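PDB 5YKU: capsid protein from Macrobrachium rosenbergii nodavirus, which forms the virus particle shell, this part being the protrusion (P) domain that builds dimeric spikes on its surface, here with bound zinc ions. Local coordinates for residues A[23-28]-A[105-110]; A[31-36]-A[115-120]; A[58-63]-A[69-74]; A[63-68]-A[89-94]; A[84-89]-A[96-101]. All blocks are in the same frame, centred on the assembly; numbering follows the deposited sequence.

The five contacts belong to one all-beta domain, whose antiparallel sheet runs from strand 10-18 to strand 26-33. Interaction 3 is the hairpin of neighbouring strands 57-63 and 69-75. Interactions 2 and 5, with centres about 9 Å apart, join strands that are not neighbours in the sheet and therefore meet across the interior. Interaction 4 links the turns at one end of the domain, and interaction 1 lies near the other, about 27 Å from it between centres. Along the chain, interactions 1 and 2 cross and both enclose the rest; interactions 3 and 5 follow in series, and interaction 4 crosses each. Contacts between early and late segments thus bring distant parts of the chain together in one domain.

Interaction 1. Residues A[23-28]-A[105-110]; sequences TELKQT and QGAVDP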
# COMPACT_ATOMS: atom_id res chain seq x y z
N THR A 23 -15.06 7.53 -3.35
CA THR A 23 -16.47 7.94 -3.22
C THR A 23 -17.10 8.21 -4.55
O THR A 23 -18.25 8.58 -4.54
CB THR A 23 -16.58 9.24 -2.38
OG1 THR A 23 -15.79 10.27 -2.92
CG2 THR A 23 -16.11 9.02 -0.96
N GLU A 24 -16.34 8.08 -5.60
CA GLU A 24 -16.83 8.32 -7.00
C GLU A 24 -16.25 7.18 -7.86
O GLU A 24 -15.29 6.50 -7.47
CB GLU A 24 -16.40 9.67 -7.55
CG GLU A 24 -16.96 10.86 -6.78
CD GLU A 24 -18.44 10.98 -6.92
OE1 GLU A 24 -19.04 10.70 -7.98
OE2 GLU A 24 -19.18 11.52 -5.97
N LEU A 25 -16.79 6.97 -9.03
CA LEU A 25 -16.36 5.91 -9.94
C LEU A 25 -15.04 6.14 -10.48
O LEU A 25 -14.27 5.12 -10.64
CB LEU A 25 -17.39 5.67 -11.09
CG LEU A 25 -18.74 5.30 -10.62
CD1 LEU A 25 -19.67 5.08 -11.87
CD2 LEU A 25 -18.81 4.13 -9.72
N LYS A 26 -14.57 7.30 -10.74
CA LYS A 26 -13.26 7.66 -11.13
C LYS A 26 -12.70 8.63 -10.16
O LYS A 26 -13.33 9.69 -9.93
CB LYS A 26 -13.16 8.28 -12.53
CG LYS A 26 -13.34 7.12 -13.59
CD LYS A 26 -13.13 7.71 -15.00
CE LYS A 26 -13.48 6.79 -16.12
NZ LYS A 26 -13.78 5.43 -15.72
N GLN A 27 -11.54 8.42 -9.58
CA GLN A 27 -10.99 9.33 -8.56
C GLN A 27 -9.51 9.25 -8.57
O GLN A 27 -8.92 8.14 -8.77
CB GLN A 27 -11.56 8.95 -7.17
CG GLN A 27 -11.56 10.08 -6.11
CD GLN A 27 -12.19 9.53 -4.84
OE1 GLN A 27 -13.24 9.12 -4.83
NE2 GLN A 27 -11.33 9.29 -3.81
N THR A 28 -8.81 10.30 -8.30
CA THR A 28 -7.45 10.35 -7.98
C THR A 28 -7.30 11.03 -6.67
O THR A 28 -7.87 12.17 -6.47
CB THR A 28 -6.60 11.12 -9.04
OG1 THR A 28 -6.68 10.38 -10.27
CG2 THR A 28 -5.15 11.28 -8.72
N GLN A 105 -16.20 0.31 -12.06
CA GLN A 105 -17.43 0.34 -12.90
C GLN A 105 -18.62 0.62 -12.07
O GLN A 105 -19.50 1.38 -12.45
CB GLN A 105 -17.58 -0.94 -13.64
CG GLN A 105 -18.86 -0.98 -14.52
CD GLN A 105 -19.03 -2.31 -15.13
OE1 GLN A 105 -19.94 -3.07 -14.65
NE2 GLN A 105 -18.27 -2.63 -16.00
N GLY A 106 -18.69 0.04 -10.87
CA GLY A 106 -19.67 0.29 -9.83
C GLY A 106 -19.06 0.52 -8.49
O GLY A 106 -17.91 0.03 -8.29
N ALA A 107 -19.62 1.36 -7.57
CA ALA A 107 -18.89 1.73 -6.29
C ALA A 107 -19.94 2.00 -5.16
O ALA A 107 -19.75 3.07 -4.40
CB ALA A 107 -17.94 2.83 -6.39
N VAL A 108 -20.78 0.98 -4.92
CA VAL A 108 -21.74 1.05 -3.73
C VAL A 108 -21.08 0.35 -2.55
O VAL A 108 -20.83 -0.83 -2.58
CB VAL A 108 -23.04 0.28 -4.04
CG1 VAL A 108 -24.07 0.33 -2.88
CG2 VAL A 108 -23.75 0.83 -5.33
N ASP A 109 -20.83 1.09 -1.50
CA ASP A 109 -20.13 0.56 -0.29
C ASP A 109 -18.88 -0.27 -0.69
O ASP A 109 -18.73 -1.38 -0.30
CB ASP A 109 -21.10 -0.30 0.57
CG ASP A 109 -22.26 0.57 1.11
OD1 ASP A 109 -21.88 1.57 1.70
OD2 ASP A 109 -23.45 0.20 0.92
N PRO A 110 -18.00 0.33 -1.48
CA PRO A 110 -16.88 -0.45 -1.94
C PRO A 110 -16.00 -0.94 -0.78
O PRO A 110 -15.72 -0.16 0.11
CB PRO A 110 -16.14 0.56 -2.80
CG PRO A 110 -16.61 1.85 -2.34
CD PRO A 110 -17.97 1.67 -1.94
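Leu25 meets loop 105-110 through its two methyl groups, and the contact between the segments is apolar and small. Its CD2 lies 3.7 Å from Ala107 CB and 3.6 Å from Ala107 N, while CD1 comes within 3.7 Å of Gln105 O. A chi1 of -58° turns the forked end across to the backbone at Gly106 and Ala107. The contact is at the surface.

The side-chain hydrogen bonds made within the segments lie in 23-28. Gln27 OE1 accepts the backbone N of Thr23 at 2.8 Å, in the carbonyl plane and on a lone pair, and takes a weak second bond from Glu24 N. This amide oxygen probably helps to hold the chain ahead of Leu25. A charged pair lies nearby, Lys26 NZ forming a salt bridge with Asp103, and farther along the loop Asp109 OD1 is a zinc ligand.

Backbone bonding of Leu25 with Tyr104 and of Gln27 with Thr102 places 23-28 at the start of edge strand 26-33, beside strand 96-104, just where the latter gives way to the loop leading to strand 114-121.

Interaction 2. Residues A[31-36]-A[115-120]; sequences QDITGL and YRIIRA
Ile33 presents two bumps to strand 114-121, and each is received differently. Its longer arm ends in CD1, which settles over one face of the Tyr115 ring, 3.5 Å above the plane and displaced to the rim, so that the nearest ring atom is CZ at 3.6 Å. This is a CH-pi contact: the methyl stands 25° off the ring normal, seen from the centroid. The Tyr115 hydroxyl lies beside the same arm, its OH 3.9 Å from Ile33 CG1. The shorter branch, CG2, meets Ile117 CD1 tip to tip at 3.9 Å. With chi1 at -63°, CG1 lies beside the backbone N and CG2 anti to it, and this fork lets a single residue reach two neighbours on the opposing strand.

From the other side, Ile117 is the bump. Its CD1 enters the notch between Ile33 CG2 and the CD2 methyl of Leu36, the latter 4.1 Å away and approaching at a slant, its end turned back to the interior after the strand has finished. The four residues are buried, and they are held together by van der Waals and CH-pi contact.

Trp19 meets both Ile33 and the Tyr115 ring, Ile44 of strand 41-47 touches the same two residues, and Phe42 packs on Ile117. Backbone bonds tie Ile33 to Ala96 and Tyr115 to Gly17, so the contact bridges the interior between the strand pair 26-33 and 96-104 and the pair 114-121 and 10-18.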
# COMPACT_ATOMS: atom_id res chain seq x y z
N GLN A 31 -3.40 9.26 0.22
CA GLN A 31 -3.50 8.70 1.57
C GLN A 31 -2.17 8.76 2.20
O GLN A 31 -1.16 8.33 1.61
CB GLN A 31 -3.98 7.27 1.55
CG GLN A 31 -4.23 6.67 2.90
CD GLN A 31 -4.98 5.37 2.85
OE1 GLN A 31 -5.76 5.13 1.92
NE2 GLN A 31 -4.86 4.52 3.81
N ASP A 32 -2.07 9.22 3.44
CA ASP A 32 -0.86 9.18 4.23
C ASP A 32 -0.84 8.04 5.16
O ASP A 32 -1.76 7.91 6.00
CB ASP A 32 -0.73 10.53 5.06
CG ASP A 32 -0.51 11.72 4.28
OD1 ASP A 32 -0.30 11.69 3.07
OD2 ASP A 32 -0.41 12.85 4.93
N ILE A 33 0.07 7.12 4.98
CA ILE A 33 0.29 6.05 5.96
C ILE A 33 1.11 6.65 7.05
O ILE A 33 2.11 7.37 6.80
CB ILE A 33 0.98 4.84 5.32
CG1 ILE A 33 0.08 4.23 4.25
CG2 ILE A 33 1.36 3.78 6.35
CD1 ILE A 33 0.56 2.92 3.61
N THR A 34 0.76 6.39 8.29
CA THR A 34 1.39 7.05 9.45
C THR A 34 1.80 5.99 10.46
O THR A 34 1.50 4.83 10.33
CB THR A 34 0.43 8.12 9.99
OG1 THR A 34 1.06 9.00 10.93
CG2 THR A 34 -0.68 7.38 10.71
N GLY A 35 2.59 6.46 11.46
CA GLY A 35 3.00 5.58 12.50
C GLY A 35 4.20 4.72 12.20
O GLY A 35 4.41 3.68 12.83
N LEU A 36 4.93 5.01 11.14
CA LEU A 36 6.10 4.21 10.72
C LEU A 36 7.31 4.77 11.40
O LEU A 36 7.33 5.94 11.80
CB LEU A 36 6.28 4.32 9.22
CG LEU A 36 5.13 3.84 8.39
CD1 LEU A 36 5.39 4.21 6.91
CD2 LEU A 36 4.89 2.38 8.55
N TYR A 115 -3.23 -3.67 2.14
CA TYR A 115 -1.81 -3.62 2.01
C TYR A 115 -1.10 -4.17 3.22
O TYR A 115 -1.63 -4.24 4.33
CB TYR A 115 -1.33 -2.18 1.71
CG TYR A 115 -1.46 -1.24 2.88
CD1 TYR A 115 -0.59 -1.26 3.95
CD2 TYR A 115 -2.48 -0.27 2.88
CE1 TYR A 115 -0.75 -0.29 4.98
CE2 TYR A 115 -2.69 0.57 3.90
CZ TYR A 115 -1.79 0.57 4.94
OH TYR A 115 -2.00 1.47 6.00
N ARG A 116 0.15 -4.64 2.99
CA ARG A 116 1.06 -5.20 4.01
C ARG A 116 2.38 -4.47 3.92
O ARG A 116 2.93 -4.38 2.81
CB ARG A 116 1.20 -6.69 3.80
CG ARG A 116 2.14 -7.33 4.83
CD ARG A 116 2.30 -8.84 4.54
NE ARG A 116 1.04 -9.54 4.48
CZ ARG A 116 0.26 -9.84 5.49
NH1 ARG A 116 0.61 -9.63 6.72
NH2 ARG A 116 -0.88 -10.49 5.20
N ILE A 117 2.88 -4.02 5.02
CA ILE A 117 4.20 -3.36 5.06
C ILE A 117 5.20 -4.26 5.65
O ILE A 117 4.95 -4.95 6.69
CB ILE A 117 4.11 -2.03 5.82
CG1 ILE A 117 3.28 -1.04 5.00
CG2 ILE A 117 5.52 -1.48 6.10
CD1 ILE A 117 2.99 0.29 5.63
N ILE A 118 6.32 -4.43 4.95
CA ILE A 118 7.43 -5.27 5.35
C ILE A 118 8.57 -4.38 5.78
O ILE A 118 9.04 -3.47 5.01
CB ILE A 118 7.90 -6.20 4.28
CG1 ILE A 118 6.72 -7.12 3.93
CG2 ILE A 118 9.10 -7.02 4.70
CD1 ILE A 118 6.93 -7.84 2.65
N ARG A 119 9.12 -4.60 7.00
CA ARG A 119 10.22 -3.85 7.55
C ARG A 119 11.34 -4.76 7.96
O ARG A 119 11.11 -5.69 8.76
CB ARG A 119 9.73 -3.11 8.83
CG ARG A 119 10.81 -2.33 9.53
CD ARG A 119 10.30 -1.82 10.87
NE ARG A 119 11.36 -1.37 11.76
CZ ARG A 119 11.30 -1.34 13.08
NH1 ARG A 119 12.37 -0.96 13.70
NH2 ARG A 119 10.18 -1.79 13.66
N ALA A 120 12.54 -4.60 7.43
CA ALA A 120 13.76 -5.29 7.95
C ALA A 120 14.16 -4.59 9.27
O ALA A 120 14.41 -3.38 9.29
CB ALA A 120 14.89 -5.17 6.94

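Interaction 3. Residues A[58-63]-A[69-74]; sequences KCTITC and VGSISY
Tyr74 lies against two side chains of the opposite strand, Cys59 and Ile61, which project from the same face of the sheet. Ile61 CD1 reaches the rim of the ring near its plane, 3.9 Å from CE2. A chi1 of -51°, followed by an extended arm, brings CD1 slantwise to the ring. Cys59, paired directly with Tyr74, packs its CB 4.1 Å from Tyr74 CD2, and its sulfur stands 5.3 Å from the ring centroid, 67° off the normal, an oblique sulfur-aromatic contact. The phenol oxygen is occupied elsewhere, bonded to Gln114 O and Trp19 NE1.

The opposite face is polar. Thr60 and Ser73 do not bond directly; one water lies 2.7 Å from both Thr60 OG1 and Ser73 OG and joins them. Thr60 turns its methyl CG2 to Ser71, 3.6 Å from OG.

In the backbone, Cys59 with Tyr74 and Ile61 with Ile72 are hydrogen-bonded pairs, each with two N-H...O bonds, and Thr60 with Ser73 is the non-hydrogen-bonded pair between them. Nearer the turn a second water takes over, accepting from Cys63 N and donating to Gly70 O. Paired in register and closed by a short loop, the two strands form an antiparallel beta hairpin, with one face in the core and the other partly exposed.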
# COMPACT_ATOMS: atom_id res chain seq x y z
N LYS A 58 -10.90 -1.21 -10.19
CA LYS A 58 -9.49 -1.09 -10.47
C LYS A 58 -8.86 -0.00 -9.61
O LYS A 58 -9.40 1.12 -9.51
CB LYS A 58 -9.29 -0.66 -11.94
CG LYS A 58 -7.81 -0.67 -12.37
CD LYS A 58 -7.63 -0.17 -13.83
CE LYS A 58 -6.22 -0.19 -14.23
NZ LYS A 58 -6.23 0.29 -15.68
N CYS A 59 -7.73 -0.32 -8.99
CA CYS A 59 -6.99 0.68 -8.23
C CYS A 59 -5.51 0.54 -8.51
O CYS A 59 -5.01 -0.59 -8.53
CB CYS A 59 -7.27 0.43 -6.72
SG CYS A 59 -6.30 1.53 -5.63
N THR A 60 -4.87 1.64 -8.75
CA THR A 60 -3.43 1.70 -8.98
C THR A 60 -2.79 2.66 -8.03
O THR A 60 -3.35 3.80 -7.84
CB THR A 60 -3.12 2.13 -10.43
OG1 THR A 60 -3.88 1.35 -11.34
CG2 THR A 60 -1.70 1.97 -10.76
N ILE A 61 -1.70 2.31 -7.41
CA ILE A 61 -1.08 3.11 -6.34
C ILE A 61 0.35 3.32 -6.62
O ILE A 61 1.08 2.40 -6.99
CB ILE A 61 -1.26 2.44 -4.97
CG1 ILE A 61 -2.79 2.14 -4.87
CG2 ILE A 61 -0.65 3.30 -3.86
CD1 ILE A 61 -3.16 1.71 -3.55
N THR A 62 0.81 4.57 -6.41
CA THR A 62 2.21 4.91 -6.42
C THR A 62 2.52 5.72 -5.15
O THR A 62 1.58 6.21 -4.48
CB THR A 62 2.57 5.70 -7.70
OG1 THR A 62 1.78 6.90 -7.73
CG2 THR A 62 2.42 4.90 -8.92
N CYS A 63 3.78 5.90 -4.84
CA CYS A 63 4.20 6.66 -3.64
C CYS A 63 4.86 7.97 -4.02
O CYS A 63 5.64 8.01 -4.98
CB CYS A 63 5.18 5.81 -2.85
SG CYS A 63 5.75 6.53 -1.32
N VAL A 69 9.96 3.98 -5.39
CA VAL A 69 9.83 3.33 -6.72
C VAL A 69 8.85 2.18 -6.66
O VAL A 69 8.84 1.39 -5.70
CB VAL A 69 11.14 2.77 -7.19
CG1 VAL A 69 11.06 2.05 -8.56
CG2 VAL A 69 12.22 3.92 -7.34
N GLY A 70 8.01 2.11 -7.64
CA GLY A 70 7.12 1.01 -7.86
C GLY A 70 5.71 1.42 -8.03
O GLY A 70 5.31 2.58 -7.93
N SER A 71 4.85 0.44 -8.28
CA SER A 71 3.42 0.60 -8.40
C SER A 71 2.74 -0.62 -7.93
O SER A 71 3.31 -1.71 -8.03
CB SER A 71 3.08 0.91 -9.86
OG SER A 71 1.75 1.14 -10.22
N ILE A 72 1.57 -0.45 -7.38
CA ILE A 72 0.70 -1.52 -6.92
C ILE A 72 -0.62 -1.51 -7.70
O ILE A 72 -1.20 -0.44 -7.92
CB ILE A 72 0.44 -1.46 -5.41
CG1 ILE A 72 1.70 -1.74 -4.66
CG2 ILE A 72 -0.66 -2.42 -4.99
CD1 ILE A 72 1.68 -1.56 -3.17
N SER A 73 -1.07 -2.70 -8.11
CA SER A 73 -2.28 -2.84 -8.87
C SER A 73 -3.25 -3.74 -8.20
O SER A 73 -2.90 -4.91 -7.83
CB SER A 73 -2.01 -3.40 -10.24
OG SER A 73 -1.36 -2.47 -11.07
N TYR A 74 -4.54 -3.36 -8.09
CA TYR A 74 -5.64 -4.18 -7.65
C TYR A 74 -6.68 -4.26 -8.72
O TYR A 74 -7.04 -3.25 -9.34
CB TYR A 74 -6.30 -3.63 -6.42
CG TYR A 74 -5.39 -3.47 -5.21
CD1 TYR A 74 -5.22 -4.50 -4.28
CD2 TYR A 74 -4.76 -2.27 -4.99
CE1 TYR A 74 -4.40 -4.34 -3.18
CE2 TYR A 74 -3.96 -2.09 -3.87
CZ TYR A 74 -3.79 -3.11 -2.97
OH TYR A 74 -2.96 -2.95 -1.87
O HOH W 1 -3.44 -1.16 -12.10
O HOH W 2 5.89 4.68 -6.21

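Interaction 4. Residues A[63-68]-A[89-94]; sequences CNEVDA and QANSIG. With ZN (zinc ion), chain C.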
# COMPACT_ATOMS: atom_id res chain seq x y z
N CYS A 63 3.78 5.90 -4.84
CA CYS A 63 4.20 6.66 -3.64
C CYS A 63 4.86 7.97 -4.02
O CYS A 63 5.64 8.01 -4.98
CB CYS A 63 5.18 5.81 -2.85
SG CYS A 63 5.75 6.53 -1.32
N ASN A 64 4.49 9.01 -3.32
CA ASN A 64 4.97 10.38 -3.61
C ASN A 64 6.24 10.67 -2.93
O ASN A 64 6.81 11.72 -3.23
CB ASN A 64 3.93 11.39 -3.10
CG ASN A 64 2.62 11.36 -3.77
OD1 ASN A 64 2.25 10.52 -4.48
ND2 ASN A 64 1.85 12.37 -3.44
N GLU A 65 6.76 9.86 -2.05
CA GLU A 65 8.00 10.13 -1.31
C GLU A 65 9.21 10.24 -2.27
O GLU A 65 9.28 9.46 -3.22
CB GLU A 65 8.30 9.14 -0.18
CG GLU A 65 7.27 9.14 0.88
CD GLU A 65 6.91 10.52 1.45
OE1 GLU A 65 7.88 11.21 1.85
OE2 GLU A 65 5.68 10.88 1.54
N VAL A 66 10.14 11.12 -2.01
CA VAL A 66 11.33 11.16 -2.78
C VAL A 66 11.99 9.79 -2.81
O VAL A 66 12.09 9.14 -1.80
CB VAL A 66 12.25 12.25 -2.23
CG1 VAL A 66 13.60 12.21 -2.86
CG2 VAL A 66 11.64 13.65 -2.46
N ASP A 67 12.37 9.36 -3.99
CA ASP A 67 13.09 8.16 -4.22
C ASP A 67 12.27 6.88 -4.07
O ASP A 67 12.80 5.85 -4.35
CB ASP A 67 14.40 8.04 -3.40
CG ASP A 67 15.57 8.93 -4.00
OD1 ASP A 67 15.28 9.62 -4.99
OD2 ASP A 67 16.58 8.84 -3.36
N ALA A 68 10.97 6.99 -3.88
CA ALA A 68 10.14 5.76 -3.84
C ALA A 68 10.00 5.27 -5.23
O ALA A 68 9.88 6.05 -6.20
CB ALA A 68 8.76 6.08 -3.26
N GLN A 89 10.94 5.05 1.69
CA GLN A 89 11.47 5.42 2.98
C GLN A 89 10.44 6.32 3.63
O GLN A 89 9.92 7.24 3.00
CB GLN A 89 12.79 6.16 2.81
CG GLN A 89 13.52 6.55 4.09
CD GLN A 89 14.89 7.09 3.71
OE1 GLN A 89 15.49 6.65 2.74
NE2 GLN A 89 15.19 8.18 4.27
N ALA A 90 10.08 6.02 4.89
CA ALA A 90 9.21 6.94 5.66
C ALA A 90 9.96 8.28 5.80
O ALA A 90 11.18 8.34 5.93
CB ALA A 90 8.84 6.39 7.02
N ASN A 91 9.15 9.35 5.86
CA ASN A 91 9.72 10.70 6.06
C ASN A 91 10.11 10.87 7.52
O ASN A 91 10.04 9.97 8.35
CB ASN A 91 8.76 11.72 5.48
CG ASN A 91 7.54 11.91 6.31
OD1 ASN A 91 7.42 11.42 7.44
ND2 ASN A 91 6.60 12.65 5.72
N SER A 92 10.54 12.15 7.78
CA SER A 92 11.09 12.46 9.09
C SER A 92 10.06 12.44 10.24
O SER A 92 10.43 12.45 11.38
CB SER A 92 11.69 13.88 9.10
OG SER A 92 10.73 14.85 8.82
N ILE A 93 8.77 12.37 9.89
CA ILE A 93 7.66 12.34 10.83
C ILE A 93 6.97 10.96 10.78
O ILE A 93 5.91 10.77 11.34
CB ILE A 93 6.68 13.49 10.68
CG1 ILE A 93 6.00 13.57 9.34
CG2 ILE A 93 7.43 14.80 11.00
CD1 ILE A 93 4.71 14.43 9.40
N GLY A 94 7.58 9.95 10.16
CA GLY A 94 7.02 8.62 10.19
C GLY A 94 5.89 8.37 9.25
O GLY A 94 5.11 7.47 9.55
ZN ZN C . 17.75 9.79 -4.75
O HOH W 3 10.30 9.99 2.65
O HOH W 4 7.19 13.54 3.02
O HOH W 5 11.49 6.58 -0.67
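Glu65 and Asn91 meet largely through water, even though their side chains lie close enough for Glu65 OE1 to stand 3.8 Å from Asn91 CB. That carboxylate oxygen receives two waters. One, at 2.8 Å from OE1, also donates to Gln89 O; the other, at 2.7 Å from OE1, accepts from Asn91 ND2. A third water spans Val66 O and Gln89 N, so three solvent molecules link the two segments.

The other carboxylate oxygen, OE2, accepts the backbone N of Thr97. A chi1 of -62° brings Glu65 CG to 3.9 Å from Gln89 O, and a bend at chi2 (-51°) then directs the carboxylate toward Asn91. Carboxylate and amide planes stand perpendicular, which makes this a crossing rather than a stack. Two waters and one backbone N-H would help to stabilise the negative charge.

Asp67, at the tip of its turn, chelates a zinc ion through both carboxylate oxygens, OD1 being the more distant at 2.5 Å.

Each segment contains a tight turn. Glu65 to Ala68 form a type II beta turn, closed by Ala68 N on Glu65 O. Asn91 to Gly94 form a type I turn, and Asn91 OD1, which also accepts from Glu95 N, takes Ile93 N at 3.0 Å from above the amide plane, giving an Asx turn.

Interaction 5. Residues A[84-89]-A[96-101]; sequences GYISFQ and ATFTLV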
# COMPACT_ATOMS: atom_id res chain seq x y z
N GLY A 84 2.41 -6.03 -7.88
CA GLY A 84 3.36 -4.94 -7.74
C GLY A 84 3.85 -4.78 -6.31
O GLY A 84 3.52 -5.57 -5.37
N TYR A 85 4.68 -3.75 -6.09
CA TYR A 85 5.13 -3.41 -4.75
C TYR A 85 5.74 -2.03 -4.89
O TYR A 85 6.03 -1.56 -5.98
CB TYR A 85 6.17 -4.38 -4.20
CG TYR A 85 7.47 -4.36 -4.96
CD1 TYR A 85 7.69 -5.23 -6.05
CD2 TYR A 85 8.49 -3.57 -4.61
CE1 TYR A 85 8.85 -5.23 -6.76
CE2 TYR A 85 9.69 -3.53 -5.34
CZ TYR A 85 9.82 -4.34 -6.42
OH TYR A 85 11.03 -4.31 -7.08
N ILE A 86 5.89 -1.37 -3.73
CA ILE A 86 6.63 -0.06 -3.71
C ILE A 86 7.74 -0.16 -2.69
O ILE A 86 7.48 -0.61 -1.55
CB ILE A 86 5.68 1.08 -3.41
CG1 ILE A 86 4.60 1.20 -4.52
CG2 ILE A 86 6.41 2.38 -3.23
CD1 ILE A 86 3.40 2.02 -4.17
N SER A 87 8.94 0.29 -3.00
CA SER A 87 9.99 0.55 -2.07
C SER A 87 9.99 1.98 -1.73
O SER A 87 9.92 2.83 -2.62
CB SER A 87 11.29 0.16 -2.70
OG SER A 87 11.55 0.97 -3.79
N PHE A 88 10.02 2.29 -0.44
CA PHE A 88 9.97 3.66 0.00
C PHE A 88 10.62 3.81 1.35
O PHE A 88 10.75 2.87 2.12
CB PHE A 88 8.53 4.20 0.04
CG PHE A 88 7.71 3.63 1.15
CD1 PHE A 88 7.11 2.40 1.04
CD2 PHE A 88 7.56 4.33 2.31
CE1 PHE A 88 6.37 1.86 2.13
CE2 PHE A 88 6.84 3.78 3.39
CZ PHE A 88 6.26 2.55 3.29
N GLN A 89 10.94 5.05 1.69
CA GLN A 89 11.47 5.42 2.98
C GLN A 89 10.44 6.32 3.63
O GLN A 89 9.92 7.24 3.00
CB GLN A 89 12.79 6.16 2.81
CG GLN A 89 13.52 6.55 4.09
CD GLN A 89 14.89 7.09 3.71
OE1 GLN A 89 15.49 6.65 2.74
NE2 GLN A 89 15.19 8.18 4.27
N ALA A 96 4.29 8.30 4.97
CA ALA A 96 4.52 8.27 3.53
C ALA A 96 3.21 8.52 2.84
O ALA A 96 2.19 7.96 3.23
CB ALA A 96 5.15 6.94 3.12
N THR A 97 3.23 9.34 1.82
CA THR A 97 2.05 9.68 1.07
C THR A 97 2.01 8.89 -0.21
O THR A 97 2.99 8.78 -0.94
CB THR A 97 2.04 11.16 0.72
OG1 THR A 97 2.04 11.94 1.94
CG2 THR A 97 0.82 11.57 -0.09
N PHE A 98 0.87 8.34 -0.52
CA PHE A 98 0.55 7.57 -1.74
C PHE A 98 -0.53 8.21 -2.53
O PHE A 98 -1.44 8.82 -1.97
CB PHE A 98 0.11 6.13 -1.35
CG PHE A 98 1.21 5.38 -0.65
CD1 PHE A 98 1.43 5.56 0.74
CD2 PHE A 98 2.01 4.50 -1.30
CE1 PHE A 98 2.49 4.93 1.37
CE2 PHE A 98 3.06 3.87 -0.66
CZ PHE A 98 3.31 4.08 0.68
N THR A 99 -0.42 8.06 -3.83
CA THR A 99 -1.44 8.50 -4.78
C THR A 99 -2.19 7.33 -5.31
O THR A 99 -1.57 6.35 -5.81
CB THR A 99 -0.85 9.29 -5.93
OG1 THR A 99 -0.30 10.52 -5.36
CG2 THR A 99 -1.91 9.73 -6.93
N LEU A 100 -3.46 7.28 -5.17
CA LEU A 100 -4.38 6.30 -5.60
C LEU A 100 -5.17 6.76 -6.78
O LEU A 100 -5.72 7.86 -6.79
CB LEU A 100 -5.35 5.86 -4.51
CG LEU A 100 -4.71 5.27 -3.22
CD1 LEU A 100 -4.38 6.41 -2.24
CD2 LEU A 100 -5.60 4.25 -2.58
N VAL A 101 -5.22 5.99 -7.84
CA VAL A 101 -6.04 6.24 -9.02
C VAL A 101 -7.02 5.10 -9.15
O VAL A 101 -6.58 3.92 -9.27
CB VAL A 101 -5.19 6.41 -10.26
CG1 VAL A 101 -6.10 6.61 -11.50
CG2 VAL A 101 -4.13 7.49 -10.15
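Phe98 points its edge at the face of Phe88: CZ stands 4.0 Å above that ring, over its centre, with the planes 84° apart and the centroids separated by 5.5 Å. This T-shaped (edge-to-face) pair lies in the core of the antiparallel beta fold. It joins strands 81-89 and 96-104, which are separated in the sheet by the hairpin 57-63 and 69-75. At the edge of Phe98, in its plane, Ile86 CD1 approaches CE2 at 4.0 Å, the two side chains running antiparallel alongside one another. The carbonyl oxygen of Ile86 lies in the plane of Phe88 at its edge.

The first torsions differ, 72° in Phe88 and -62° in Phe98, yet each sends its ring into the space between the two strands. Cys63 touches Ile86 and both rings, filling in from strand 57-63. Beyond them, Phe42 meets the Phe88 ring, and Trp19 makes another edge-to-face contact with Phe98.

The contact is wholly apolar and removed from solvent. The smallest of its residues, Ala96, fits beside Phe88 at an oblique angle, its CB 3.6 Å from both CD2 and CE2 of that ring.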